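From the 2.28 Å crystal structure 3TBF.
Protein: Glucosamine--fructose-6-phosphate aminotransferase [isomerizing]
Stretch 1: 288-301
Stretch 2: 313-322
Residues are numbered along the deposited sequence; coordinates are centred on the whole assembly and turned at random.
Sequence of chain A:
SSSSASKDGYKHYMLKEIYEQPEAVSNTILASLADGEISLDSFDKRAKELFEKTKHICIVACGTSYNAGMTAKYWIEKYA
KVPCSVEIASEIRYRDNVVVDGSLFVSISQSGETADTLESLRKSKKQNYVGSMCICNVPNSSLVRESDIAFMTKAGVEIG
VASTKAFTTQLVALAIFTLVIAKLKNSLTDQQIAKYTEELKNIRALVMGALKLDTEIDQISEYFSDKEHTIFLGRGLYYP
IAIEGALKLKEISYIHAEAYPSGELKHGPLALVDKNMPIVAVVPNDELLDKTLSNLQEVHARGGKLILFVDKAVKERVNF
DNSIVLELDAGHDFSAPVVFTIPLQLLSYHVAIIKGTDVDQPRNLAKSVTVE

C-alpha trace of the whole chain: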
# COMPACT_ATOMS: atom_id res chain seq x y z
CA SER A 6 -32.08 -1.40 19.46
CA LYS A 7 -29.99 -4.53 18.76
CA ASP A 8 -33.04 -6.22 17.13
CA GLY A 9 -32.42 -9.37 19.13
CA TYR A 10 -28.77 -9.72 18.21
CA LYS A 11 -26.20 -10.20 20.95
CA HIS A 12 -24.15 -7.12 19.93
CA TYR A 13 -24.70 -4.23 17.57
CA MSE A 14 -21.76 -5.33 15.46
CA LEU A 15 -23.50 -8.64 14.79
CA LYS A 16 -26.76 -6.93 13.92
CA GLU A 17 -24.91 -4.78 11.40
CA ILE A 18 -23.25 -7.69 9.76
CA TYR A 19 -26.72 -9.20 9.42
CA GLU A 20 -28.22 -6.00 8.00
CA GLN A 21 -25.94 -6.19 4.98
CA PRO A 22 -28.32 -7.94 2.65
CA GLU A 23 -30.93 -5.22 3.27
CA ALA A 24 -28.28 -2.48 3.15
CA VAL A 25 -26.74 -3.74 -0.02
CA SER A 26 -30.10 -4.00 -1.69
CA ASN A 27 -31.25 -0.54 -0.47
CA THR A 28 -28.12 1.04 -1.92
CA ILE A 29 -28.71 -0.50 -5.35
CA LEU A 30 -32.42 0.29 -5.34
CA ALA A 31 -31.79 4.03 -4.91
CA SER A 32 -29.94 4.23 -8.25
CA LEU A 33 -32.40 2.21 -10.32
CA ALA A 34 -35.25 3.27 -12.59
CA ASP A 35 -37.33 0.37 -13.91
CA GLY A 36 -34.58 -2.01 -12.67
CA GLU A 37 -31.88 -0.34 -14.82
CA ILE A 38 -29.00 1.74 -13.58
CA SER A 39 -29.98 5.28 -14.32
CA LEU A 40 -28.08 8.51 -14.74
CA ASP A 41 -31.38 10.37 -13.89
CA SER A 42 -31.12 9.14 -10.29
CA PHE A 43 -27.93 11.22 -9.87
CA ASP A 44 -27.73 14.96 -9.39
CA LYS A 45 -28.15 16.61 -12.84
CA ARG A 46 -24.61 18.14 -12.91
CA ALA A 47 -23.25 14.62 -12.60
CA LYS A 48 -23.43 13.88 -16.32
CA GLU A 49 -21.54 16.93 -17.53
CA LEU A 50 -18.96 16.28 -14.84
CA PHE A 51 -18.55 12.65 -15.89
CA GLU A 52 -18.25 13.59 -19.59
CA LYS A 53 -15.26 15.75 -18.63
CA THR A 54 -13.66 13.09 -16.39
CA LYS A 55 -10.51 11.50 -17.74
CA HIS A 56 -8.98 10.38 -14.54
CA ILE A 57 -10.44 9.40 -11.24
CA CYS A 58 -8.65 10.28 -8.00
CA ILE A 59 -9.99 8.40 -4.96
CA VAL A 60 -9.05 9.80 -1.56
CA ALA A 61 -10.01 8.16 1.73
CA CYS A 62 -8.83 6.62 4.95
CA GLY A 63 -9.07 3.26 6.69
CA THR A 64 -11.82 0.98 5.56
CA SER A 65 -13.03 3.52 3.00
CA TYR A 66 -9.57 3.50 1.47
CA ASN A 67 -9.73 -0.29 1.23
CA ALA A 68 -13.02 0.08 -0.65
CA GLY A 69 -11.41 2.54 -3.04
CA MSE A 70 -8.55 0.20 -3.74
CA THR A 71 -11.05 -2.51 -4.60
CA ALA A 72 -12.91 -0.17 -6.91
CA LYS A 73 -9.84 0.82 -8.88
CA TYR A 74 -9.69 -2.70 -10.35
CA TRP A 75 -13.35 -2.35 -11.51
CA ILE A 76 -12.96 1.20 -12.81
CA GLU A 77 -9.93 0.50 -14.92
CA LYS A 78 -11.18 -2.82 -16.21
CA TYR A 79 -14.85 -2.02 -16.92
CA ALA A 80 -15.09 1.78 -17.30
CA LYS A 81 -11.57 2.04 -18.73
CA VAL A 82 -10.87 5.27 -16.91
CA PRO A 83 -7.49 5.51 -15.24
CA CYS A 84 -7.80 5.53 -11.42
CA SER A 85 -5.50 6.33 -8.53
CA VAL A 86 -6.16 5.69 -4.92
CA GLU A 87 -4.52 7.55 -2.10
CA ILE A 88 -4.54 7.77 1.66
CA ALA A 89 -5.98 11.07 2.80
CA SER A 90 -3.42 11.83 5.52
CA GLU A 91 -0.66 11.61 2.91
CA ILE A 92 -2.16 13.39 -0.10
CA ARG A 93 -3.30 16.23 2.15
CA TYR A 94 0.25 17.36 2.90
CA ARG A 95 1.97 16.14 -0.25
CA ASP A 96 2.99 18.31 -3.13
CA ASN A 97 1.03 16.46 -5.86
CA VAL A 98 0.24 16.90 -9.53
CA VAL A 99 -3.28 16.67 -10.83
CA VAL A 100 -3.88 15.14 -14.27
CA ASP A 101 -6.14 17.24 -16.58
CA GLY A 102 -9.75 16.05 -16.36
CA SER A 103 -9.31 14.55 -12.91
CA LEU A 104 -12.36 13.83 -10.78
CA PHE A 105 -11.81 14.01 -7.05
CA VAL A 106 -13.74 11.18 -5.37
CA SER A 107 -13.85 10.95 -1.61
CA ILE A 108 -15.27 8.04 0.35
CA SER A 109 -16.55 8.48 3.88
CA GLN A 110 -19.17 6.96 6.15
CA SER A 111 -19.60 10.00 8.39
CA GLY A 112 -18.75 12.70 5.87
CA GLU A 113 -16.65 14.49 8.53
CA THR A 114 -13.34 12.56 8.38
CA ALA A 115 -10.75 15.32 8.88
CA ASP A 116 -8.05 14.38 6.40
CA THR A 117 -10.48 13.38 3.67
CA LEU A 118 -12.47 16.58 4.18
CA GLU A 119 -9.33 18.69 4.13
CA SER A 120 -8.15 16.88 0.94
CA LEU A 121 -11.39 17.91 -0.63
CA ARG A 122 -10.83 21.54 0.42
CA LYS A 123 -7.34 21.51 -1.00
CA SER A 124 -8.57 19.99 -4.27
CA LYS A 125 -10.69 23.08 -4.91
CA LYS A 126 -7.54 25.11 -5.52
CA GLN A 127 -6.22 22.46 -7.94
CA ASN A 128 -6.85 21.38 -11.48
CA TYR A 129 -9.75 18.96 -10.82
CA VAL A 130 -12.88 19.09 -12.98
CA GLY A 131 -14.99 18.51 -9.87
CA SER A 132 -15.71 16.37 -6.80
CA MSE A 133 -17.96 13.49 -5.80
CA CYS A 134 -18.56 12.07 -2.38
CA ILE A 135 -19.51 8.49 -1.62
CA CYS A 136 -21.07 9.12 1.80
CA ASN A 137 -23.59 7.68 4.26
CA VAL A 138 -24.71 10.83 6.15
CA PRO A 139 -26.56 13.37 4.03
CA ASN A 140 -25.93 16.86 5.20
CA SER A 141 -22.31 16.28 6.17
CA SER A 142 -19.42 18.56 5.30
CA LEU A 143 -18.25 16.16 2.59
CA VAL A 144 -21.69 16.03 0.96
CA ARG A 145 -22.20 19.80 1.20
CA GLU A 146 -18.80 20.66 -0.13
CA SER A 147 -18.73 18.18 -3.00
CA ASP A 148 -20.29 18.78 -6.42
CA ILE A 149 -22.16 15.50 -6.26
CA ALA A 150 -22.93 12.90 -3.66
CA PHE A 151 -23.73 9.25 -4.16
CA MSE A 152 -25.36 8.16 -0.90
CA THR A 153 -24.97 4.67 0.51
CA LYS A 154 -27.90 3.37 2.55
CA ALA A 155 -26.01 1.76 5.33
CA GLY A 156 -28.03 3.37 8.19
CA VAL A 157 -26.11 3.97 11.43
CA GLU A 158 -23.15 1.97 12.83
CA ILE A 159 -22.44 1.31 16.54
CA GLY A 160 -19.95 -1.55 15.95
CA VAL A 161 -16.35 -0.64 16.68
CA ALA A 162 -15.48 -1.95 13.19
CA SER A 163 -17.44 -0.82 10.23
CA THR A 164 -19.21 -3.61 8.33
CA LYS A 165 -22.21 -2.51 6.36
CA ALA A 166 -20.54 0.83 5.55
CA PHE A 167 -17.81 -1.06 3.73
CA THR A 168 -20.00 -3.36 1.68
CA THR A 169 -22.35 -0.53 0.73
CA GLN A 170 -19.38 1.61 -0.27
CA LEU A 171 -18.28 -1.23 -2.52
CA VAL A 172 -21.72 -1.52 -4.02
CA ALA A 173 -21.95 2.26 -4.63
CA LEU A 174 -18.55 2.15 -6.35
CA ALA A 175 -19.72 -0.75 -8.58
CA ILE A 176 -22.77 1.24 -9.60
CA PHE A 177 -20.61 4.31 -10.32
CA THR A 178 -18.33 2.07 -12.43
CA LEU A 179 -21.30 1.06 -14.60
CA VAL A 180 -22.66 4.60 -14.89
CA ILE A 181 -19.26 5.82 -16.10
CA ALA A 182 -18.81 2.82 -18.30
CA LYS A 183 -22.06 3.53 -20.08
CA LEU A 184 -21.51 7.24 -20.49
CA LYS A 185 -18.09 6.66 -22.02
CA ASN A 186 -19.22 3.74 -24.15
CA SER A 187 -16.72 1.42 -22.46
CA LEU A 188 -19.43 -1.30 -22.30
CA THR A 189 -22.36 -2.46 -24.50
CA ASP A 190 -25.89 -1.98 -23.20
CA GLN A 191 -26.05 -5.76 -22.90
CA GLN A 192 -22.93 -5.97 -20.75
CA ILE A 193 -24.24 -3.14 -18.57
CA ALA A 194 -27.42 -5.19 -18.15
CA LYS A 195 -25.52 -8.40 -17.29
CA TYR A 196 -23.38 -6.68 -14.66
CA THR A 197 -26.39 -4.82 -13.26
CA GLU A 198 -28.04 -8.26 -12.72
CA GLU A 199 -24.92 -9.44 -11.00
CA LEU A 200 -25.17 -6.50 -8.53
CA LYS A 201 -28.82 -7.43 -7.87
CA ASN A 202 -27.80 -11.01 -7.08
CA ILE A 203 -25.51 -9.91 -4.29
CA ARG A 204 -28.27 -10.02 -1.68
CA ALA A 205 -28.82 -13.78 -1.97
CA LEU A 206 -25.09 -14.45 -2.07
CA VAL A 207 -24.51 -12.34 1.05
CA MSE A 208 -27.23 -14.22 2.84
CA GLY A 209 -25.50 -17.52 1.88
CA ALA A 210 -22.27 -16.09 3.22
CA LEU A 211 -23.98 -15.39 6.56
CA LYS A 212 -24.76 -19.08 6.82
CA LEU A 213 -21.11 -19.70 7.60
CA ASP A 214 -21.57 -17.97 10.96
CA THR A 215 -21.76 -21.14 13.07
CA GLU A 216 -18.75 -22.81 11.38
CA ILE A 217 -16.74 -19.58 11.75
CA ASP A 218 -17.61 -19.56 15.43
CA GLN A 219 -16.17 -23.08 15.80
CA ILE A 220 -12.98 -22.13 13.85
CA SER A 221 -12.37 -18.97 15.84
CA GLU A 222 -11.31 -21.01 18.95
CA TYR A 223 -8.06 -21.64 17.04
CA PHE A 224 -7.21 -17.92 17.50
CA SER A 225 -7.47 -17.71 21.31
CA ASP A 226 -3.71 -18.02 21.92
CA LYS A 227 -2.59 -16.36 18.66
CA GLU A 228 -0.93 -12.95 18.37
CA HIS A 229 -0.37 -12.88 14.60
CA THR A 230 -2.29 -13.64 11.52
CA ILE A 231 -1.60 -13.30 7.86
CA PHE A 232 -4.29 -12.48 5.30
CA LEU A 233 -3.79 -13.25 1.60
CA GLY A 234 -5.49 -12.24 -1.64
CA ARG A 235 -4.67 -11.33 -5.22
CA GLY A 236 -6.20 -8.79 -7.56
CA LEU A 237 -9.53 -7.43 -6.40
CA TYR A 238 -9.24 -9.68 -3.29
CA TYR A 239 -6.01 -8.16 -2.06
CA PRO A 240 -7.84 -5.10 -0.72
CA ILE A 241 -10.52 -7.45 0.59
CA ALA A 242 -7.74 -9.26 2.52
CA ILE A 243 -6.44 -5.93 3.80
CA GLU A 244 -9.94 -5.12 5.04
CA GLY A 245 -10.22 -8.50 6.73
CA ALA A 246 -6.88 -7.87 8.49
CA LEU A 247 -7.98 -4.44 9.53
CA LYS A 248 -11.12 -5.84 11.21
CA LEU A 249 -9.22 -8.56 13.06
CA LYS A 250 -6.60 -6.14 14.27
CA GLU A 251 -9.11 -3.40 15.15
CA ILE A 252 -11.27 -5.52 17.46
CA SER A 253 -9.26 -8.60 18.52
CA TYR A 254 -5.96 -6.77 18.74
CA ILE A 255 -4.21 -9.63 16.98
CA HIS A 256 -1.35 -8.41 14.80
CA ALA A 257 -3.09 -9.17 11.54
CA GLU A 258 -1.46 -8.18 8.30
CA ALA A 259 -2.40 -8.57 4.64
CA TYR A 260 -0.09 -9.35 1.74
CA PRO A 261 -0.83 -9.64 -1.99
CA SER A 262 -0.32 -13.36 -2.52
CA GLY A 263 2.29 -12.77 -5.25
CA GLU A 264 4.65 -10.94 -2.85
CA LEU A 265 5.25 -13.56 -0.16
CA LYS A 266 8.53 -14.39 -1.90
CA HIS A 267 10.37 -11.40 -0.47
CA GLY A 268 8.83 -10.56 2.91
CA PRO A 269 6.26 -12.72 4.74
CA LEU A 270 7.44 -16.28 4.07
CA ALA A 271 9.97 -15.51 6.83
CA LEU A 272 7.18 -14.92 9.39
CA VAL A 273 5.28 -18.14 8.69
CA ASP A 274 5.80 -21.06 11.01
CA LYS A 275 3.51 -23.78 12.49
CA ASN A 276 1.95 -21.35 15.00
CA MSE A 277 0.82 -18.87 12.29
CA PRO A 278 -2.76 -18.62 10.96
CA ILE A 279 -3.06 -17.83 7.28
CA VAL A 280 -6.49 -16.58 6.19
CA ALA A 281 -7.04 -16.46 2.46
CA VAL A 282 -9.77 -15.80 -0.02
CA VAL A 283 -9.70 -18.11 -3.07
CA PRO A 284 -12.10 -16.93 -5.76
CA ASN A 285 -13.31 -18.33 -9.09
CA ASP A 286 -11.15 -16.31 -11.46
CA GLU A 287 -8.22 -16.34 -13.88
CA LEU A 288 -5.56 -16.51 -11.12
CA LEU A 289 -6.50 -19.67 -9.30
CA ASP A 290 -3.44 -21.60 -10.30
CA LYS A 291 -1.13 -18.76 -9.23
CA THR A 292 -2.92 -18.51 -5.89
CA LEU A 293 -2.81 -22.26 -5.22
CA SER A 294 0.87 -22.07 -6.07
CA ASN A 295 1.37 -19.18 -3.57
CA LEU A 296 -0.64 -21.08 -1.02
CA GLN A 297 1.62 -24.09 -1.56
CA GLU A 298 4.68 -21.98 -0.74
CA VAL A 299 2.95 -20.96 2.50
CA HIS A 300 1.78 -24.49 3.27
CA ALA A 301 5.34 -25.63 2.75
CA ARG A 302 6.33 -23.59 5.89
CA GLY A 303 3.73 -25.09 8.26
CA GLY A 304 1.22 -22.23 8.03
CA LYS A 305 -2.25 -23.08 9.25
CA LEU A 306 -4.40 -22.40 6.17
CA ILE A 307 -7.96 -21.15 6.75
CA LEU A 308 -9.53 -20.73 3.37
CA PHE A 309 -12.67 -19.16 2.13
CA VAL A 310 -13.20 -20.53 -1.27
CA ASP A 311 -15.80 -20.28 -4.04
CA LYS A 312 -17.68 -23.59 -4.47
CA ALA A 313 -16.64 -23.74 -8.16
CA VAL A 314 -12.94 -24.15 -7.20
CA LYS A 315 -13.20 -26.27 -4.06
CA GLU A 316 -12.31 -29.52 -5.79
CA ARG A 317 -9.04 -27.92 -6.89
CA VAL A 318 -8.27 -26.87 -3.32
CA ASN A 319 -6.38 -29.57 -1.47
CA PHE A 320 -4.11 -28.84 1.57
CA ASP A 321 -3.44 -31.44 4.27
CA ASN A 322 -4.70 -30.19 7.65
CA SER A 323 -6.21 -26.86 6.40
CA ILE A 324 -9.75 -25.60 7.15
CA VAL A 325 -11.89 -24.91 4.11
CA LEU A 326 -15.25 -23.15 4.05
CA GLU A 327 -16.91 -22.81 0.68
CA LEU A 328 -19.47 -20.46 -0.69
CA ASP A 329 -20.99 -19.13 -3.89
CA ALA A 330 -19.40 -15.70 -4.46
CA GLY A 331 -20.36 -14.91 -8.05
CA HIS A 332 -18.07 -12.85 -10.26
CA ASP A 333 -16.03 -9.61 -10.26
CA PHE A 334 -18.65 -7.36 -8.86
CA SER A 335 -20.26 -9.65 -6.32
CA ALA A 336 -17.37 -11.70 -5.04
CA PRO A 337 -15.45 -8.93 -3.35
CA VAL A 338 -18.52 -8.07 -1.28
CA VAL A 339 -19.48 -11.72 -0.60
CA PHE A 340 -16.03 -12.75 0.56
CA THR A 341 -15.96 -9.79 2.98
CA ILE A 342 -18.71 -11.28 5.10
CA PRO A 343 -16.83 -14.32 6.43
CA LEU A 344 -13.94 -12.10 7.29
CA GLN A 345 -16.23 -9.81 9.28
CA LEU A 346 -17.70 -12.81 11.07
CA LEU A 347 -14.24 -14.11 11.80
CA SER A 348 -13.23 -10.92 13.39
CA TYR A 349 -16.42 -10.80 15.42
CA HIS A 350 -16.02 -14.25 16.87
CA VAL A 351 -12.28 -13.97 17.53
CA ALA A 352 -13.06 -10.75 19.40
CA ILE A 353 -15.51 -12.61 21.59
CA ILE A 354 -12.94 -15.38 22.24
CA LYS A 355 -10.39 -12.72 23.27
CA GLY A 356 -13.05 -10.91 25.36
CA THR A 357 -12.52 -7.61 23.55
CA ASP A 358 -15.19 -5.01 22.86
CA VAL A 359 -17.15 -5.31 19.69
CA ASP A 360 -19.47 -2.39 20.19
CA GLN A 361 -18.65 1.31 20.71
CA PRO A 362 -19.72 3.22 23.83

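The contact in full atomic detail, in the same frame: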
# COMPACT_ATOMS: atom_id res chain seq x y z
N LEU A 288 -6.84 -16.41 -11.84
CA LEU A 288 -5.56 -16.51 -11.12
C LEU A 288 -5.48 -17.62 -10.08
O LEU A 288 -4.66 -17.59 -9.16
CB LEU A 288 -5.27 -15.17 -10.43
CG LEU A 288 -5.46 -13.95 -11.35
CD1 LEU A 288 -5.46 -12.63 -10.55
CD2 LEU A 288 -4.38 -13.97 -12.47
N LEU A 289 -6.35 -18.61 -10.26
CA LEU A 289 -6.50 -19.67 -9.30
C LEU A 289 -5.21 -20.40 -9.16
O LEU A 289 -4.69 -20.56 -8.05
CB LEU A 289 -7.62 -20.61 -9.74
CG LEU A 289 -7.83 -21.86 -8.89
CD1 LEU A 289 -8.12 -21.54 -7.40
CD2 LEU A 289 -8.96 -22.71 -9.58
N ASP A 290 -4.66 -20.81 -10.30
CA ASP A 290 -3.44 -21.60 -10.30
C ASP A 290 -2.27 -20.84 -9.67
O ASP A 290 -1.49 -21.42 -8.89
CB ASP A 290 -3.16 -22.12 -11.72
CG ASP A 290 -4.11 -23.29 -12.14
OD1 ASP A 290 -4.85 -23.83 -11.28
OD2 ASP A 290 -4.09 -23.69 -13.32
N LYS A 291 -2.18 -19.54 -9.92
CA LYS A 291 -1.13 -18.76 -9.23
C LYS A 291 -1.33 -18.78 -7.71
O LYS A 291 -0.37 -18.93 -6.94
CB LYS A 291 -1.09 -17.27 -9.64
CG LYS A 291 -1.27 -16.92 -11.09
CD LYS A 291 -0.14 -17.35 -11.94
CE LYS A 291 -0.43 -16.97 -13.41
NZ LYS A 291 -1.70 -17.55 -14.03
N THR A 292 -2.60 -18.63 -7.30
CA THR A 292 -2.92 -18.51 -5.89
C THR A 292 -2.67 -19.83 -5.16
O THR A 292 -2.08 -19.86 -4.08
CB THR A 292 -4.37 -18.03 -5.71
OG1 THR A 292 -4.44 -16.62 -5.97
CG2 THR A 292 -4.85 -18.30 -4.32
N LEU A 293 -3.09 -20.92 -5.77
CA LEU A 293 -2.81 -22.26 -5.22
C LEU A 293 -1.30 -22.52 -5.10
O LEU A 293 -0.81 -23.14 -4.13
CB LEU A 293 -3.43 -23.33 -6.12
CG LEU A 293 -4.93 -23.44 -6.00
CD1 LEU A 293 -5.49 -24.34 -7.15
CD2 LEU A 293 -5.31 -23.99 -4.62
N SER A 294 -0.57 -22.01 -6.09
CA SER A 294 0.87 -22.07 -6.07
C SER A 294 1.45 -21.22 -4.92
O SER A 294 2.37 -21.67 -4.22
CB SER A 294 1.41 -21.66 -7.44
OG SER A 294 2.80 -21.48 -7.39
N ASN A 295 0.91 -20.02 -4.69
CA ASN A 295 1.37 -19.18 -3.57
C ASN A 295 0.99 -19.82 -2.24
O ASN A 295 1.74 -19.80 -1.26
CB ASN A 295 0.76 -17.79 -3.64
CG ASN A 295 1.11 -17.04 -4.93
OD1 ASN A 295 0.25 -16.32 -5.47
ND2 ASN A 295 2.36 -17.18 -5.42
N LEU A 296 -0.18 -20.44 -2.22
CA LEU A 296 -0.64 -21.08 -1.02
C LEU A 296 0.22 -22.29 -0.69
O LEU A 296 0.45 -22.60 0.46
CB LEU A 296 -2.12 -21.42 -1.17
CG LEU A 296 -3.00 -20.19 -0.93
CD1 LEU A 296 -4.38 -20.39 -1.48
CD2 LEU A 296 -3.07 -19.87 0.55
N GLN A 297 0.72 -22.96 -1.73
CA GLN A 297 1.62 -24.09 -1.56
C GLN A 297 2.89 -23.63 -0.87
O GLN A 297 3.32 -24.23 0.12
CB GLN A 297 1.93 -24.76 -2.90
CG GLN A 297 2.65 -26.13 -2.75
CD GLN A 297 1.80 -27.20 -2.02
OE1 GLN A 297 0.74 -27.63 -2.53
NE2 GLN A 297 2.27 -27.65 -0.83
N GLU A 298 3.47 -22.53 -1.36
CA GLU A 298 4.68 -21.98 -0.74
C GLU A 298 4.40 -21.84 0.75
O GLU A 298 5.19 -22.32 1.59
CB GLU A 298 5.10 -20.61 -1.33
CG GLU A 298 5.53 -20.59 -2.82
CD GLU A 298 6.32 -19.28 -3.24
OE1 GLU A 298 7.56 -19.22 -3.01
OE2 GLU A 298 5.70 -18.32 -3.82
N VAL A 299 3.26 -21.22 1.09
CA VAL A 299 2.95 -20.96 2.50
C VAL A 299 2.73 -22.25 3.27
O VAL A 299 3.19 -22.40 4.40
CB VAL A 299 1.71 -20.01 2.67
CG1 VAL A 299 1.06 -20.18 4.04
CG2 VAL A 299 2.13 -18.58 2.47
N HIS A 300 2.01 -23.19 2.65
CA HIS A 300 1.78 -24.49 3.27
C HIS A 300 3.09 -25.20 3.53
O HIS A 300 3.31 -25.78 4.59
CB HIS A 300 0.95 -25.40 2.38
CG HIS A 300 0.55 -26.67 3.06
ND1 HIS A 300 1.05 -27.91 2.69
CD2 HIS A 300 -0.24 -26.89 4.14
CE1 HIS A 300 0.54 -28.83 3.49
NE2 HIS A 300 -0.23 -28.24 4.39
N ALA A 301 3.99 -25.09 2.57
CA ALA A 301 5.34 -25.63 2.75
C ALA A 301 6.03 -25.18 4.04
O ALA A 301 6.90 -25.91 4.52
CB ALA A 301 6.20 -25.32 1.52
N ALA A 313 -17.14 -23.35 -6.84
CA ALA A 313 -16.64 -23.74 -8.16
C ALA A 313 -15.12 -24.02 -8.24
O ALA A 313 -14.66 -24.41 -9.30
CB ALA A 313 -17.02 -22.68 -9.22
N VAL A 314 -14.37 -23.85 -7.16
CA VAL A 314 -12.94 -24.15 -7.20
C VAL A 314 -12.57 -25.09 -6.10
O VAL A 314 -11.44 -25.49 -6.02
CB VAL A 314 -12.03 -22.84 -7.14
CG1 VAL A 314 -12.40 -21.88 -8.31
CG2 VAL A 314 -12.11 -22.15 -5.74
N LYS A 315 -13.53 -25.51 -5.28
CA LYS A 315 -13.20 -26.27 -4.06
C LYS A 315 -12.54 -27.62 -4.29
O LYS A 315 -11.73 -28.09 -3.49
CB LYS A 315 -14.45 -26.48 -3.23
CG LYS A 315 -14.16 -26.77 -1.78
CD LYS A 315 -14.28 -28.24 -1.45
CE LYS A 315 -13.51 -28.57 -0.16
NZ LYS A 315 -14.38 -28.58 1.04
N GLU A 316 -12.90 -28.25 -5.40
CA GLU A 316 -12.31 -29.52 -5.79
C GLU A 316 -10.83 -29.39 -6.08
O GLU A 316 -10.06 -30.29 -5.79
CB GLU A 316 -13.01 -30.06 -7.02
CG GLU A 316 -13.71 -31.38 -6.77
CD GLU A 316 -14.75 -31.28 -5.66
OE1 GLU A 316 -14.34 -31.37 -4.46
OE2 GLU A 316 -15.97 -31.12 -5.99
N ARG A 317 -10.44 -28.25 -6.64
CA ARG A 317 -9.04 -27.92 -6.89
C ARG A 317 -8.25 -27.47 -5.65
O ARG A 317 -7.04 -27.29 -5.71
CB ARG A 317 -8.96 -26.90 -8.02
CG ARG A 317 -9.34 -27.53 -9.37
CD ARG A 317 -9.60 -26.52 -10.47
NE ARG A 317 -10.95 -25.95 -10.44
CZ ARG A 317 -11.39 -25.04 -11.33
NH1 ARG A 317 -10.59 -24.61 -12.30
NH2 ARG A 317 -12.63 -24.57 -11.25
N VAL A 318 -8.92 -27.34 -4.52
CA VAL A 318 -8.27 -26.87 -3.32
C VAL A 318 -8.02 -28.00 -2.34
O VAL A 318 -8.90 -28.40 -1.59
CB VAL A 318 -9.10 -25.78 -2.63
CG1 VAL A 318 -8.57 -25.56 -1.25
CG2 VAL A 318 -9.09 -24.50 -3.46
N ASN A 319 -6.78 -28.48 -2.32
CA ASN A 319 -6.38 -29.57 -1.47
C ASN A 319 -5.09 -29.28 -0.66
O ASN A 319 -3.99 -29.33 -1.20
CB ASN A 319 -6.20 -30.81 -2.34
CG ASN A 319 -7.45 -31.10 -3.21
OD1 ASN A 319 -7.41 -30.98 -4.44
ND2 ASN A 319 -8.57 -31.45 -2.55
N PHE A 320 -5.25 -28.98 0.64
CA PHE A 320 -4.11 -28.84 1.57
C PHE A 320 -4.31 -29.65 2.83
O PHE A 320 -5.28 -29.44 3.56
CB PHE A 320 -3.88 -27.36 1.92
CG PHE A 320 -3.59 -26.52 0.72
CD1 PHE A 320 -2.32 -26.41 0.25
CD2 PHE A 320 -4.62 -25.90 0.02
CE1 PHE A 320 -2.04 -25.66 -0.88
CE2 PHE A 320 -4.34 -25.15 -1.13
CZ PHE A 320 -3.05 -25.04 -1.57
N ASP A 321 -3.39 -30.59 3.08
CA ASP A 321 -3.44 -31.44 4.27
C ASP A 321 -3.62 -30.53 5.47
O ASP A 321 -2.97 -29.47 5.56
CB ASP A 321 -2.16 -32.30 4.40
CG ASP A 321 -2.28 -33.44 5.47
OD1 ASP A 321 -2.31 -34.65 5.08
OD2 ASP A 321 -2.33 -33.14 6.71
N ASN A 322 -4.55 -30.88 6.36
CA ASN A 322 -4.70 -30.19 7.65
C ASN A 322 -5.10 -28.67 7.62
O ASN A 322 -5.01 -27.98 8.65
CB ASN A 322 -3.40 -30.37 8.46
CG ASN A 322 -3.57 -30.00 9.94
OD1 ASN A 322 -3.00 -29.00 10.42
ND2 ASN A 322 -4.34 -30.80 10.67

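A helix offers one stripe of side chains to an irregular segment that runs alongside it, and both advance in the same direction: L289 lies nearest V314, L293 nearest V318, and H300 nearest F320, with CA atoms 7.4 to 8.1 Å apart. The stripe, L289, L293, L296, Q297 and H300, follows the three- and four-residue spacing that brings helical positions back to the same side. Backbone bonds such as L293 N to L289 O (2.8 Å) and H300 N to L296 O (2.8 Å) hold that spacing.

Along the second stretch, A313 makes no contact with the helix, but its carbonyl matters: R317 NH2 donates a hydrogen bond to A313 O at 2.8 Å. V314 points toward the helix and sets its CG1 3.8 Å from L289 CD2, a plain apolar contact between buried side chains. K315 and E316 stay out of reach, yet K315 helps shape the chain, since V318 N bonds to K315 O at 3.1 Å.

R317 then returns to the helix. With its guanidinium held by A313 O, it lays one flat face over L289, where CD2 of L289 comes 3.7 Å from NH1 of R317. The face of a guanidinium is poor at hydrogen bonding, so it can accept a methyl group while its edge serves a carbonyl. The backbone of R317 takes part too: its O sits 3.6 Å from L293 CD1, a packing contact.

V318 points sideways but still reaches L293, CG2 to CD2 at 4.0 Å. N319 adds essentially nothing across the contact, and the chain, now extended, delivers F320, which buries more area here than any other residue. L293 CD2 meets the edge of the F320 ring at CE2 (3.8 Å), L296 CB approaches F320 CZ at 3.8 Å, and Q297 OE1 lies 3.8 Å from F320 CE1. The H300 ring completes the surroundings obliquely, its centroid 5.8 Å from that of F320 and the planes at 58°. One aromatic side chain thus spans about two turns of helix.

D321 contributes through its backbone. H300 NE2 donates to D321 O at 3.2 Å with an N-H...O angle of 138°, a somewhat bent geometry, and this is the only hydrogen bond between the stretches. The carboxylate end of D321 leads away, and N322 makes no contact.

The rules are economical: a helical stripe supplies leucines for apolar packing, one phenylalanine makes the largest single contribution, and a single imidazole-to-carbonyl bond ties down the far end.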